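Local coordinates for protein acyl-coenzyme A oxidase 3 (Yarrowia lipolytica, PDB 5YS9) that oxidises acyl-CoA substrates of different chain lengths to (2E)-enoyl-CoA with FAD and molecular oxygen, releasing hydrogen peroxide in peroxisomal fatty acid beta-oxidation, at residues I345-R353 / T616-R627; L504-W514 / N587-E595. All coordinates share one frame; numbering follows the deposited sequence.

Contact 1 of 2, residues I345-R353 / T616-R627; sequences IIDYPYHQR and TELVNHYCKEVR. With FAD (flavin-adenine dinucleotide), chain D.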
loop_
_atom_site.group_PDB
_atom_site.type_symbol
_atom_site.label_atom_id
_atom_site.label_comp_id
_atom_site.label_asym_id
_atom_site.label_seq_id
_atom_site.Cartn_x
_atom_site.Cartn_y
_atom_site.Cartn_z
ATOM N N ILE A 345 -22.623 0.475 7.642
ATOM C CA ILE A 345 -21.393 -0.201 8.004
ATOM C C ILE A 345 -20.752 0.400 9.250
ATOM O O ILE A 345 -20.075 -0.283 9.996
ATOM C CB ILE A 345 -20.399 -0.318 6.833
ATOM C CG1 ILE A 345 -20.149 1.030 6.173
ATOM C CG2 ILE A 345 -20.919 -1.312 5.820
ATOM C CD1 ILE A 345 -19.028 1.012 5.171
ATOM N N ILE A 346 -20.989 1.679 9.476
ATOM C CA ILE A 346 -20.465 2.345 10.641
ATOM C C ILE A 346 -20.992 1.653 11.885
ATOM O O ILE A 346 -20.323 1.607 12.895
ATOM C CB ILE A 346 -20.844 3.832 10.667
ATOM C CG1 ILE A 346 -20.030 4.575 11.709
ATOM C CG2 ILE A 346 -22.316 4.011 10.970
ATOM C CD1 ILE A 346 -18.541 4.438 11.545
ATOM N N ASP A 347 -22.218 1.168 11.820
ATOM C CA ASP A 347 -22.826 0.421 12.914
ATOM C C ASP A 347 -22.219 -0.943 13.252
ATOM O O ASP A 347 -22.373 -1.415 14.352
ATOM C CB ASP A 347 -24.332 0.353 12.755
ATOM C CG ASP A 347 -24.990 1.649 13.082
ATOM O OD1 ASP A 347 -24.490 2.326 13.985
ATOM O OD2 ASP A 347 -25.988 1.995 12.433
ATOM N N TYR A 348 -21.582 -1.596 12.296
ATOM C CA TYR A 348 -20.856 -2.831 12.570
ATOM C C TYR A 348 -19.653 -2.617 13.469
ATOM O O TYR A 348 -18.889 -1.704 13.270
ATOM C CB TYR A 348 -20.363 -3.465 11.277
ATOM C CG TYR A 348 -21.451 -3.976 10.389
ATOM C CD1 TYR A 348 -22.490 -4.713 10.899
ATOM C CD2 TYR A 348 -21.439 -3.714 9.040
ATOM C CE1 TYR A 348 -23.488 -5.180 10.088
ATOM C CE2 TYR A 348 -22.433 -4.176 8.222
ATOM C CZ TYR A 348 -23.453 -4.908 8.754
ATOM O OH TYR A 348 -24.444 -5.371 7.944
ATOM N N PRO A 349 -19.462 -3.493 14.441
ATOM C CA PRO A 349 -18.288 -3.363 15.313
ATOM C C PRO A 349 -16.934 -3.650 14.642
ATOM O O PRO A 349 -15.907 -3.096 15.082
ATOM C CB PRO A 349 -18.563 -4.405 16.424
ATOM C CG PRO A 349 -20.061 -4.542 16.446
ATOM C CD PRO A 349 -20.515 -4.358 15.019
ATOM N N TYR A 350 -16.907 -4.535 13.661
ATOM C CA TYR A 350 -15.672 -4.723 12.938
ATOM C C TYR A 350 -15.265 -3.514 12.131
ATOM O O TYR A 350 -14.099 -3.193 12.042
ATOM C CB TYR A 350 -15.605 -5.990 12.093
ATOM C CG TYR A 350 -14.165 -6.289 11.812
ATOM C CD1 TYR A 350 -13.291 -6.511 12.852
ATOM C CD2 TYR A 350 -13.654 -6.258 10.536
ATOM C CE1 TYR A 350 -11.959 -6.748 12.630
ATOM C CE2 TYR A 350 -12.319 -6.493 10.307
ATOM C CZ TYR A 350 -11.479 -6.734 11.366
ATOM O OH TYR A 350 -10.147 -6.963 11.176
ATOM N N HIS A 351 -16.229 -2.854 11.521
ATOM C CA HIS A 351 -15.902 -1.703 10.751
ATOM C C HIS A 351 -15.402 -0.526 11.634
ATOM O O HIS A 351 -14.456 0.225 11.241
ATOM C CB HIS A 351 -17.079 -1.310 9.882
ATOM C CG HIS A 351 -16.675 -0.511 8.701
ATOM N ND1 HIS A 351 -16.110 -1.092 7.586
ATOM C CD2 HIS A 351 -16.705 0.822 8.477
ATOM C CE1 HIS A 351 -15.873 -0.147 6.700
ATOM N NE2 HIS A 351 -16.215 1.021 7.217
ATOM N N GLN A 352 -16.001 -0.408 12.821
ATOM C CA GLN A 352 -15.544 0.536 13.845
ATOM C C GLN A 352 -14.088 0.291 14.205
ATOM O O GLN A 352 -13.317 1.239 14.231
ATOM C CB GLN A 352 -16.428 0.478 15.108
ATOM C CG GLN A 352 -17.872 0.991 14.884
ATOM C CD GLN A 352 -18.772 0.822 16.092
ATOM O OE1 GLN A 352 -18.295 0.460 17.173
ATOM N NE2 GLN A 352 -20.078 1.110 15.926
ATOM N N ARG A 353 -13.704 -0.962 14.383
ATOM C CA ARG A 353 -12.323 -1.355 14.642
ATOM C C ARG A 353 -11.365 -1.027 13.510
ATOM O O ARG A 353 -10.216 -0.722 13.737
ATOM C CB ARG A 353 -12.232 -2.834 14.975
ATOM C CG ARG A 353 -12.559 -3.162 16.407
ATOM C CD ARG A 353 -12.645 -4.651 16.599
ATOM N NE ARG A 353 -12.651 -5.019 17.997
ATOM C CZ ARG A 353 -11.565 -5.144 18.734
ATOM N NH1 ARG A 353 -10.380 -4.935 18.207
ATOM N NH2 ARG A 353 -11.671 -5.484 19.993
ATOM N N THR A 616 -9.507 -6.358 25.041
ATOM C CA THR A 616 -10.424 -6.516 23.894
ATOM C C THR A 616 -11.787 -5.857 24.193
ATOM O O THR A 616 -12.276 -5.033 23.411
ATOM C CB THR A 616 -10.510 -7.978 23.381
ATOM O OG1 THR A 616 -9.263 -8.316 22.795
ATOM C CG2 THR A 616 -11.552 -8.147 22.308
ATOM N N GLU A 617 -12.337 -6.121 25.367
ATOM C CA GLU A 617 -13.637 -5.579 25.712
ATOM C C GLU A 617 -13.591 -4.052 25.777
ATOM O O GLU A 617 -14.525 -3.376 25.362
ATOM C CB GLU A 617 -14.126 -6.188 27.016
ATOM C CG GLU A 617 -15.577 -5.857 27.327
ATOM C CD GLU A 617 -16.217 -6.866 28.266
ATOM O OE1 GLU A 617 -16.104 -8.080 27.976
ATOM O OE2 GLU A 617 -16.825 -6.445 29.280
ATOM N N LEU A 618 -12.482 -3.506 26.264
ATOM C CA LEU A 618 -12.361 -2.052 26.400
ATOM C C LEU A 618 -12.264 -1.345 25.051
ATOM O O LEU A 618 -12.953 -0.369 24.845
ATOM C CB LEU A 618 -11.197 -1.707 27.316
ATOM C CG LEU A 618 -11.520 -2.001 28.800
ATOM C CD1 LEU A 618 -10.318 -1.711 29.685
ATOM C CD2 LEU A 618 -12.746 -1.220 29.264
ATOM N N VAL A 619 -11.480 -1.912 24.130
ATOM C CA VAL A 619 -11.372 -1.432 22.755
ATOM C C VAL A 619 -12.772 -1.421 22.071
ATOM O O VAL A 619 -13.142 -0.431 21.468
ATOM C CB VAL A 619 -10.370 -2.295 21.929
ATOM C CG1 VAL A 619 -10.414 -1.925 20.454
ATOM C CG2 VAL A 619 -8.954 -2.135 22.432
ATOM N N ASN A 620 -13.530 -2.517 22.178
ATOM C CA ASN A 620 -14.946 -2.557 21.732
ATOM C C ASN A 620 -15.788 -1.475 22.341
ATOM O O ASN A 620 -16.524 -0.769 21.612
ATOM C CB ASN A 620 -15.623 -3.880 22.034
ATOM C CG ASN A 620 -15.053 -5.036 21.233
ATOM O OD1 ASN A 620 -14.293 -4.838 20.293
ATOM N ND2 ASN A 620 -15.383 -6.253 21.637
ATOM N N HIS A 621 -15.653 -1.309 23.653
ATOM C CA HIS A 621 -16.382 -0.250 24.369
ATOM C C HIS A 621 -16.058 1.154 23.865
ATOM O O HIS A 621 -16.972 1.935 23.579
ATOM C CB HIS A 621 -16.174 -0.359 25.883
ATOM C CG HIS A 621 -16.693 0.805 26.658
ATOM N ND1 HIS A 621 -15.861 1.767 27.203
ATOM C CD2 HIS A 621 -17.950 1.158 26.996
ATOM C CE1 HIS A 621 -16.588 2.683 27.816
ATOM N NE2 HIS A 621 -17.861 2.337 27.698
ATOM N N TYR A 622 -14.783 1.485 23.754
ATOM C CA TYR A 622 -14.390 2.830 23.281
ATOM C C TYR A 622 -14.664 3.040 21.806
ATOM O O TYR A 622 -14.954 4.155 21.377
ATOM C CB TYR A 622 -12.914 3.128 23.582
ATOM C CG TYR A 622 -12.711 3.449 25.023
ATOM C CD1 TYR A 622 -13.119 4.686 25.534
ATOM C CD2 TYR A 622 -12.109 2.523 25.888
ATOM C CE1 TYR A 622 -12.922 5.001 26.873
ATOM C CE2 TYR A 622 -11.903 2.828 27.215
ATOM C CZ TYR A 622 -12.320 4.065 27.693
ATOM O OH TYR A 622 -12.163 4.349 28.983
ATOM N N CYS A 623 -14.547 1.972 21.028
ATOM C CA CYS A 623 -15.088 1.998 19.674
ATOM C C CYS A 623 -16.520 2.563 19.666
ATOM O O CYS A 623 -16.805 3.449 18.901
ATOM C CB CYS A 623 -15.041 0.605 19.022
ATOM S SG CYS A 623 -13.480 0.263 18.189
ATOM N N LYS A 624 -17.407 2.046 20.522
ATOM C CA LYS A 624 -18.798 2.502 20.533
ATOM C C LYS A 624 -18.898 3.937 21.041
ATOM O O LYS A 624 -19.714 4.684 20.525
ATOM C CB LYS A 624 -19.708 1.601 21.344
ATOM C CG LYS A 624 -19.825 0.154 20.870
ATOM C CD LYS A 624 -20.806 -0.633 21.761
ATOM C CE LYS A 624 -20.298 -2.013 22.197
ATOM N NZ LYS A 624 -20.510 -3.091 21.180
ATOM N N GLU A 625 -18.055 4.340 21.980
ATOM C CA GLU A 625 -18.095 5.734 22.511
ATOM C C GLU A 625 -17.619 6.775 21.502
ATOM O O GLU A 625 -18.135 7.905 21.443
ATOM C CB GLU A 625 -17.264 5.884 23.810
ATOM C CG GLU A 625 -17.816 5.105 25.002
ATOM C CD GLU A 625 -19.269 5.456 25.322
ATOM O OE1 GLU A 625 -19.503 6.542 25.891
ATOM O OE2 GLU A 625 -20.177 4.654 24.993
ATOM N N VAL A 626 -16.621 6.377 20.727
ATOM C CA VAL A 626 -16.059 7.191 19.687
ATOM C C VAL A 626 -17.021 7.249 18.491
ATOM O O VAL A 626 -17.322 8.350 17.979
ATOM C CB VAL A 626 -14.637 6.713 19.358
ATOM C CG1 VAL A 626 -14.119 7.295 18.061
ATOM C CG2 VAL A 626 -13.723 7.111 20.508
ATOM N N ARG A 627 -17.556 6.097 18.100
ATOM C CA ARG A 627 -18.529 6.039 17.034
ATOM C C ARG A 627 -19.710 6.977 17.172
ATOM O O ARG A 627 -20.177 7.518 16.176
ATOM C CB ARG A 627 -19.050 4.631 16.884
ATOM C CG ARG A 627 -20.079 4.504 15.767
ATOM C CD ARG A 627 -21.491 4.528 16.312
ATOM N NE ARG A 627 -22.509 4.447 15.292
ATOM C CZ ARG A 627 -22.922 5.483 14.564
ATOM N NH1 ARG A 627 -23.895 5.307 13.689
ATOM N NH2 ARG A 627 -22.369 6.700 14.700
HETATM P PA FAD D . -19.531 -3.162 0.125
HETATM O O1A FAD D . -19.984 -4.555 -0.092
HETATM O O2A FAD D . -20.484 -2.109 0.538
HETATM O O5B FAD D . -18.381 -3.087 1.199
HETATM C C5B FAD D . -17.805 -1.809 1.420
HETATM C C4B FAD D . -17.014 -1.855 2.699
HETATM O O4B FAD D . -17.897 -2.160 3.769
HETATM C C3B FAD D . -16.020 -2.984 2.601
HETATM O O3B FAD D . -14.766 -2.571 3.106
HETATM C C2B FAD D . -16.557 -4.046 3.509
HETATM O O2B FAD D . -15.481 -4.732 4.137
HETATM C C1B FAD D . -17.421 -3.281 4.486
HETATM N N9A FAD D . -18.520 -4.191 4.807
HETATM C C8A FAD D . -19.540 -4.497 4.002
HETATM N N7A FAD D . -20.352 -5.389 4.597
HETATM C C5A FAD D . -19.842 -5.676 5.799
HETATM C C6A FAD D . -20.199 -6.546 6.933
HETATM N N6A FAD D . -21.302 -7.314 6.915
HETATM N N1A FAD D . -19.383 -6.542 7.993
HETATM C C2A FAD D . -18.284 -5.784 8.030
HETATM N N3A FAD D . -17.894 -4.974 7.044
HETATM C C4A FAD D . -18.623 -4.886 5.926
HETATM N N1 FAD D . -18.736 -6.119 -10.612
HETATM C C2 FAD D . -19.318 -6.763 -11.633
HETATM O O2 FAD D . -20.416 -7.272 -11.449
HETATM N N3 FAD D . -18.757 -6.890 -12.827
HETATM C C4 FAD D . -17.577 -6.378 -13.097
HETATM O O4 FAD D . -17.092 -6.511 -14.211
HETATM C C4X FAD D . -16.866 -5.653 -12.043
HETATM N N5 FAD D . -15.665 -5.113 -12.254
HETATM C C5X FAD D . -15.043 -4.445 -11.280
HETATM C C6 FAD D . -13.814 -3.884 -11.547
HETATM C C7 FAD D . -13.156 -3.191 -10.564
HETATM C C7M FAD D . -11.816 -2.594 -10.853
HETATM C C8 FAD D . -13.775 -3.047 -9.232
HETATM C C8M FAD D . -13.066 -2.296 -8.154
HETATM C C9 FAD D . -15.001 -3.612 -8.963
HETATM C C9A FAD D . -15.667 -4.304 -9.946
HETATM N N10 FAD D . -16.919 -4.883 -9.693
HETATM C C10 FAD D . -17.537 -5.551 -10.744
HETATM C "C1'" FAD D . -17.598 -4.768 -8.401
HETATM C "C2'" FAD D . -16.907 -5.486 -7.240
HETATM O "O2'" FAD D . -17.219 -6.874 -7.264
HETATM C "C3'" FAD D . -17.332 -4.875 -5.903
HETATM O "O3'" FAD D . -16.560 -3.710 -5.703
HETATM C "C4'" FAD D . -17.122 -5.762 -4.686
HETATM O "O4'" FAD D . -17.456 -7.097 -5.034
HETATM C "C5'" FAD D . -18.036 -5.393 -3.528
HETATM O "O5'" FAD D . -17.638 -4.255 -2.781
HETATM P P FAD D . -18.652 -3.042 -2.582
HETATM O O1P FAD D . -18.138 -1.846 -3.286
HETATM O O2P FAD D . -20.006 -3.532 -2.906
HETATM O O3P FAD D . -18.582 -2.646 -1.049
#
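R353, in the first turn of helix 349-385, reaches over helix 616-627, whose axis runs at 87° to that turn, and fits as a knob among T616, V619, N620 and C623. Beyond CB, which sets CG beside the backbone N, the R353 chain is extended from CG to NE; R353 CG passes C623 SG at 4.0 Å. NE (2.8 Å) and NH2 (2.7 Å) of R353 grip N620 OD1 side-on, guanidinium and amide planes 85° apart. V619 CG1 covers one guanidinium face, and NH1 forms a salt bridge with E595. R627, bent at chi2 (-99°), forms a salt bridge side-on to D347 OD1, its NE and NH1 (3.1 Å) coming from the same face of the carboxylate; NH1 also salt-bridges E30, and I346 lies over one guanidinium face. Q352 NE2 lies 3.4 Å from R627 CG and donates in plane to I346 O. FAD N1A lies over one face of the Y348 ring, Y348 CE2 being 3.5 Å from FAD C6A. The contact joins the start of a C-alpha1 domain helix, beside FAD-pocket residues, to a near-perpendicular helix of the C-terminal oxidase region. With these acidic partners, both buried guanidinium groups probably stay charged.

Contact 2 of 2, residues L504-W514 / N587-E595; sequences LKDPKVLIEAW and NLFTLWSIE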
loop_
_atom_site.group_PDB
_atom_site.type_symbol
_atom_site.label_atom_id
_atom_site.label_comp_id
_atom_site.label_asym_id
_atom_site.label_seq_id
_atom_site.Cartn_x
_atom_site.Cartn_y
_atom_site.Cartn_z
ATOM N N LEU A 504 -7.792 -0.288 33.761
ATOM C CA LEU A 504 -7.351 -0.165 32.392
ATOM C C LEU A 504 -7.983 1.021 31.670
ATOM O O LEU A 504 -7.635 1.281 30.519
ATOM C CB LEU A 504 -7.605 -1.474 31.634
ATOM C CG LEU A 504 -6.592 -2.548 32.015
ATOM C CD1 LEU A 504 -7.029 -3.934 31.579
ATOM C CD2 LEU A 504 -5.205 -2.216 31.440
ATOM N N LYS A 505 -8.881 1.747 32.329
ATOM C CA LYS A 505 -9.422 2.984 31.793
ATOM C C LYS A 505 -8.622 4.196 32.257
ATOM O O LYS A 505 -8.851 5.316 31.788
ATOM C CB LYS A 505 -10.896 3.130 32.168
ATOM C CG LYS A 505 -11.813 2.051 31.586
ATOM C CD LYS A 505 -13.205 2.023 32.244
ATOM C CE LYS A 505 -13.308 1.060 33.439
ATOM N NZ LYS A 505 -14.503 0.165 33.324
ATOM N N ASP A 506 -7.663 3.981 33.142
ATOM C CA ASP A 506 -6.889 5.078 33.708
ATOM C C ASP A 506 -5.688 5.356 32.792
ATOM O O ASP A 506 -4.783 4.534 32.683
ATOM C CB ASP A 506 -6.413 4.661 35.108
ATOM C CG ASP A 506 -5.641 5.750 35.866
ATOM O OD1 ASP A 506 -5.158 6.769 35.296
ATOM O OD2 ASP A 506 -5.508 5.547 37.096
ATOM N N PRO A 507 -5.628 6.543 32.189
ATOM C CA PRO A 507 -4.426 6.902 31.432
ATOM C C PRO A 507 -3.072 6.693 32.149
ATOM O O PRO A 507 -2.105 6.276 31.498
ATOM C CB PRO A 507 -4.650 8.387 31.107
ATOM C CG PRO A 507 -6.122 8.559 31.143
ATOM C CD PRO A 507 -6.577 7.667 32.253
ATOM N N LYS A 508 -2.990 6.931 33.459
ATOM C CA LYS A 508 -1.709 6.761 34.161
ATOM C C LYS A 508 -1.206 5.332 34.146
ATOM O O LYS A 508 0.010 5.083 34.207
ATOM C CB LYS A 508 -1.739 7.342 35.577
ATOM C CG LYS A 508 -1.873 8.864 35.555
ATOM C CD LYS A 508 -1.358 9.497 36.840
ATOM C CE LYS A 508 -2.080 10.805 37.153
ATOM N NZ LYS A 508 -3.356 10.513 37.877
ATOM N N VAL A 509 -2.132 4.399 34.025
ATOM C CA VAL A 509 -1.807 2.980 34.085
ATOM C C VAL A 509 -1.298 2.523 32.716
ATOM O O VAL A 509 -0.209 1.928 32.586
ATOM C CB VAL A 509 -3.049 2.188 34.532
ATOM C CG1 VAL A 509 -2.805 0.691 34.461
ATOM C CG2 VAL A 509 -3.457 2.633 35.948
ATOM N N LEU A 510 -2.099 2.841 31.704
ATOM C CA LEU A 510 -1.771 2.575 30.311
ATOM C C LEU A 510 -0.438 3.263 29.917
ATOM O O LEU A 510 0.371 2.679 29.181
ATOM C CB LEU A 510 -2.920 3.026 29.400
ATOM C CG LEU A 510 -4.357 2.526 29.648
ATOM C CD1 LEU A 510 -5.300 3.197 28.659
ATOM C CD2 LEU A 510 -4.480 1.011 29.568
ATOM N N ILE A 511 -0.172 4.467 30.437
ATOM C CA ILE A 511 1.161 5.063 30.220
ATOM C C ILE A 511 2.285 4.183 30.816
ATOM O O ILE A 511 3.291 3.863 30.146
ATOM C CB ILE A 511 1.230 6.496 30.738
ATOM C CG1 ILE A 511 0.441 7.414 29.778
ATOM C CG2 ILE A 511 2.684 6.973 30.839
ATOM C CD1 ILE A 511 0.134 8.798 30.322
ATOM N N GLU A 512 2.072 3.755 32.053
ATOM C CA GLU A 512 3.058 2.953 32.754
ATOM C C GLU A 512 3.310 1.652 31.980
ATOM O O GLU A 512 4.447 1.204 31.837
ATOM C CB GLU A 512 2.594 2.685 34.188
ATOM C CG GLU A 512 3.665 2.131 35.119
ATOM C CD GLU A 512 3.043 1.402 36.295
ATOM O OE1 GLU A 512 3.024 0.159 36.331
ATOM O OE2 GLU A 512 2.510 2.079 37.181
ATOM N N ALA A 513 2.242 1.082 31.452
ATOM C CA ALA A 513 2.348 -0.164 30.703
ATOM C C ALA A 513 3.200 -0.037 29.405
ATOM O O ALA A 513 3.909 -0.960 29.056
ATOM C CB ALA A 513 0.950 -0.693 30.392
ATOM N N TRP A 514 3.118 1.107 28.717
ATOM C CA TRP A 514 4.003 1.399 27.563
ATOM C C TRP A 514 5.451 1.713 27.981
ATOM O O TRP A 514 6.408 1.391 27.242
ATOM C CB TRP A 514 3.413 2.514 26.655
ATOM C CG TRP A 514 2.375 1.951 25.794
ATOM C CD1 TRP A 514 1.023 2.084 25.930
ATOM C CD2 TRP A 514 2.590 1.056 24.696
ATOM N NE1 TRP A 514 0.381 1.322 24.967
ATOM C CE2 TRP A 514 1.316 0.686 24.199
ATOM C CE3 TRP A 514 3.741 0.518 24.085
ATOM C CZ2 TRP A 514 1.157 -0.181 23.099
ATOM C CZ3 TRP A 514 3.591 -0.324 22.986
ATOM C CH2 TRP A 514 2.297 -0.682 22.512
ATOM N N ASN A 587 -7.788 6.808 24.819
ATOM C CA ASN A 587 -7.918 5.438 25.367
ATOM C C ASN A 587 -8.070 4.404 24.309
ATOM O O ASN A 587 -7.482 3.341 24.439
ATOM C CB ASN A 587 -9.075 5.325 26.361
ATOM C CG ASN A 587 -8.747 5.947 27.707
ATOM O OD1 ASN A 587 -7.746 6.660 27.872
ATOM N ND2 ASN A 587 -9.572 5.651 28.678
ATOM N N LEU A 588 -8.832 4.722 23.255
ATOM C CA LEU A 588 -9.008 3.799 22.109
ATOM C C LEU A 588 -7.669 3.606 21.434
ATOM O O LEU A 588 -7.220 2.477 21.267
ATOM C CB LEU A 588 -10.057 4.309 21.118
ATOM C CG LEU A 588 -10.383 3.427 19.903
ATOM C CD1 LEU A 588 -10.676 1.937 20.245
ATOM C CD2 LEU A 588 -11.544 4.044 19.146
ATOM N N PHE A 589 -6.980 4.707 21.128
ATOM C CA PHE A 589 -5.651 4.590 20.561
ATOM C C PHE A 589 -4.799 3.628 21.395
ATOM O O PHE A 589 -4.260 2.632 20.879
ATOM C CB PHE A 589 -4.973 5.962 20.428
ATOM C CG PHE A 589 -3.574 5.883 19.916
ATOM C CD1 PHE A 589 -3.317 5.378 18.641
ATOM C CD2 PHE A 589 -2.493 6.245 20.723
ATOM C CE1 PHE A 589 -2.000 5.255 18.178
ATOM C CE2 PHE A 589 -1.183 6.144 20.252
ATOM C CZ PHE A 589 -0.940 5.660 18.977
ATOM N N THR A 590 -4.738 3.908 22.686
ATOM C CA THR A 590 -3.759 3.316 23.533
ATOM C C THR A 590 -4.088 1.837 23.795
ATOM O O THR A 590 -3.187 0.967 23.768
ATOM C CB THR A 590 -3.601 4.133 24.836
ATOM O OG1 THR A 590 -3.116 5.457 24.546
ATOM C CG2 THR A 590 -2.631 3.453 25.778
ATOM N N LEU A 591 -5.369 1.551 24.036
ATOM C CA LEU A 591 -5.801 0.180 24.283
ATOM C C LEU A 591 -5.785 -0.676 23.019
ATOM O O LEU A 591 -5.543 -1.886 23.068
ATOM C CB LEU A 591 -7.175 0.208 24.896
ATOM C CG LEU A 591 -7.147 0.775 26.336
ATOM C CD1 LEU A 591 -8.482 1.336 26.745
ATOM C CD2 LEU A 591 -6.718 -0.315 27.317
ATOM N N TRP A 592 -6.075 -0.044 21.883
ATOM C CA TRP A 592 -6.007 -0.716 20.606
ATOM C C TRP A 592 -4.532 -1.127 20.361
ATOM O O TRP A 592 -4.250 -2.295 20.045
ATOM C CB TRP A 592 -6.616 0.170 19.483
ATOM C CG TRP A 592 -6.332 -0.322 18.125
ATOM C CD1 TRP A 592 -6.908 -1.383 17.504
ATOM C CD2 TRP A 592 -5.372 0.206 17.226
ATOM N NE1 TRP A 592 -6.380 -1.550 16.275
ATOM C CE2 TRP A 592 -5.425 -0.594 16.059
ATOM C CE3 TRP A 592 -4.450 1.260 17.294
ATOM C CZ2 TRP A 592 -4.591 -0.372 14.940
ATOM C CZ3 TRP A 592 -3.598 1.478 16.178
ATOM C CH2 TRP A 592 -3.684 0.658 15.014
ATOM N N SER A 593 -3.615 -0.173 20.581
ATOM C CA SER A 593 -2.181 -0.405 20.432
ATOM C C SER A 593 -1.670 -1.545 21.293
ATOM O O SER A 593 -0.782 -2.284 20.866
ATOM C CB SER A 593 -1.398 0.843 20.802
ATOM O OG SER A 593 -1.740 1.923 19.981
ATOM N N ILE A 594 -2.188 -1.644 22.507
ATOM C CA ILE A 594 -1.900 -2.742 23.404
ATOM C C ILE A 594 -2.420 -4.048 22.835
ATOM O O ILE A 594 -1.755 -5.056 22.877
ATOM C CB ILE A 594 -2.517 -2.476 24.792
ATOM C CG1 ILE A 594 -1.771 -1.342 25.486
ATOM C CG2 ILE A 594 -2.499 -3.718 25.665
ATOM C CD1 ILE A 594 -2.463 -0.780 26.699
ATOM N N GLU A 595 -3.622 -4.008 22.295
ATOM C CA GLU A 595 -4.241 -5.173 21.703
ATOM C C GLU A 595 -3.509 -5.694 20.474
ATOM O O GLU A 595 -3.416 -6.887 20.267
ATOM C CB GLU A 595 -5.690 -4.872 21.381
ATOM C CG GLU A 595 -6.455 -6.054 20.849
ATOM C CD GLU A 595 -7.835 -5.671 20.422
ATOM O OE1 GLU A 595 -7.961 -4.727 19.637
ATOM O OE2 GLU A 595 -8.788 -6.302 20.878
#
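L510 is the knob of this contact, set among N587, T590, L591 and I594 of the neighbouring helix. Its CD2 presses on L591 CD2 at 3.4 Å and also meets I594 CD1, while CB rests on T590 CG2 at 3.7 Å. One turn on, W514 closes the tight end: chi1 of -79° leaves CG anti to the carbonyl carbon and turns the indole across the other helix. T590 CG2 comes to the ring edge near its plane, S593 CB lies 3.6 Å from W514 CZ2, and I594 CG1 approaches W514 NE1 obliquely at 3.5 Å. F601 adds an edge-to-face ring contact to W514. With an alanine here, S593 CB and I594 CG1 would probably border a gap, and F601 would lose its edge-to-face partner. The two segments are knobs-into-holes neighbours in the all-helical C-terminal part of the acyl-CoA oxidase fold, their axes 10.7 Å apart and inclined at 37°. Toward the N-terminal end of helix 507-514 the packing thins and turns polar. P507 CG only skirts N587 OD1, which bonds to Y567, and N587 ND2 donates to K505 O at 3.2 Å, tilted from the carbonyl plane, and is also bonded to Y622. D506 is the N-cap, its OD1 accepting from K508 N. Beyond it the CB of K505 points away from the other helix, and this exposed residue marks the solvent side.

Overall arrangement
Contact 2 is nested inside the chain loop closed by contact 1, and their centres lie about 16 Å apart on the same side of the chain's centre. E595, at the end of segment 587-595, joins them: its OE1 forms a salt bridge with R353 NH1 at 2.8 Å, and its OE2 probably bonds T616 OG1, also at 2.8 Å. Packing adds to this: L618 CD1 lies 3.3 Å from L504 CB, and V619 CG2 rests on the carbonyl oxygen of L591. Of the two, only contact 1 holds FAD-pocket residues, I345 and Y348, with I345 CD1 3.6 Å from FAD O4B; residues of the second subunit also bind this FAD.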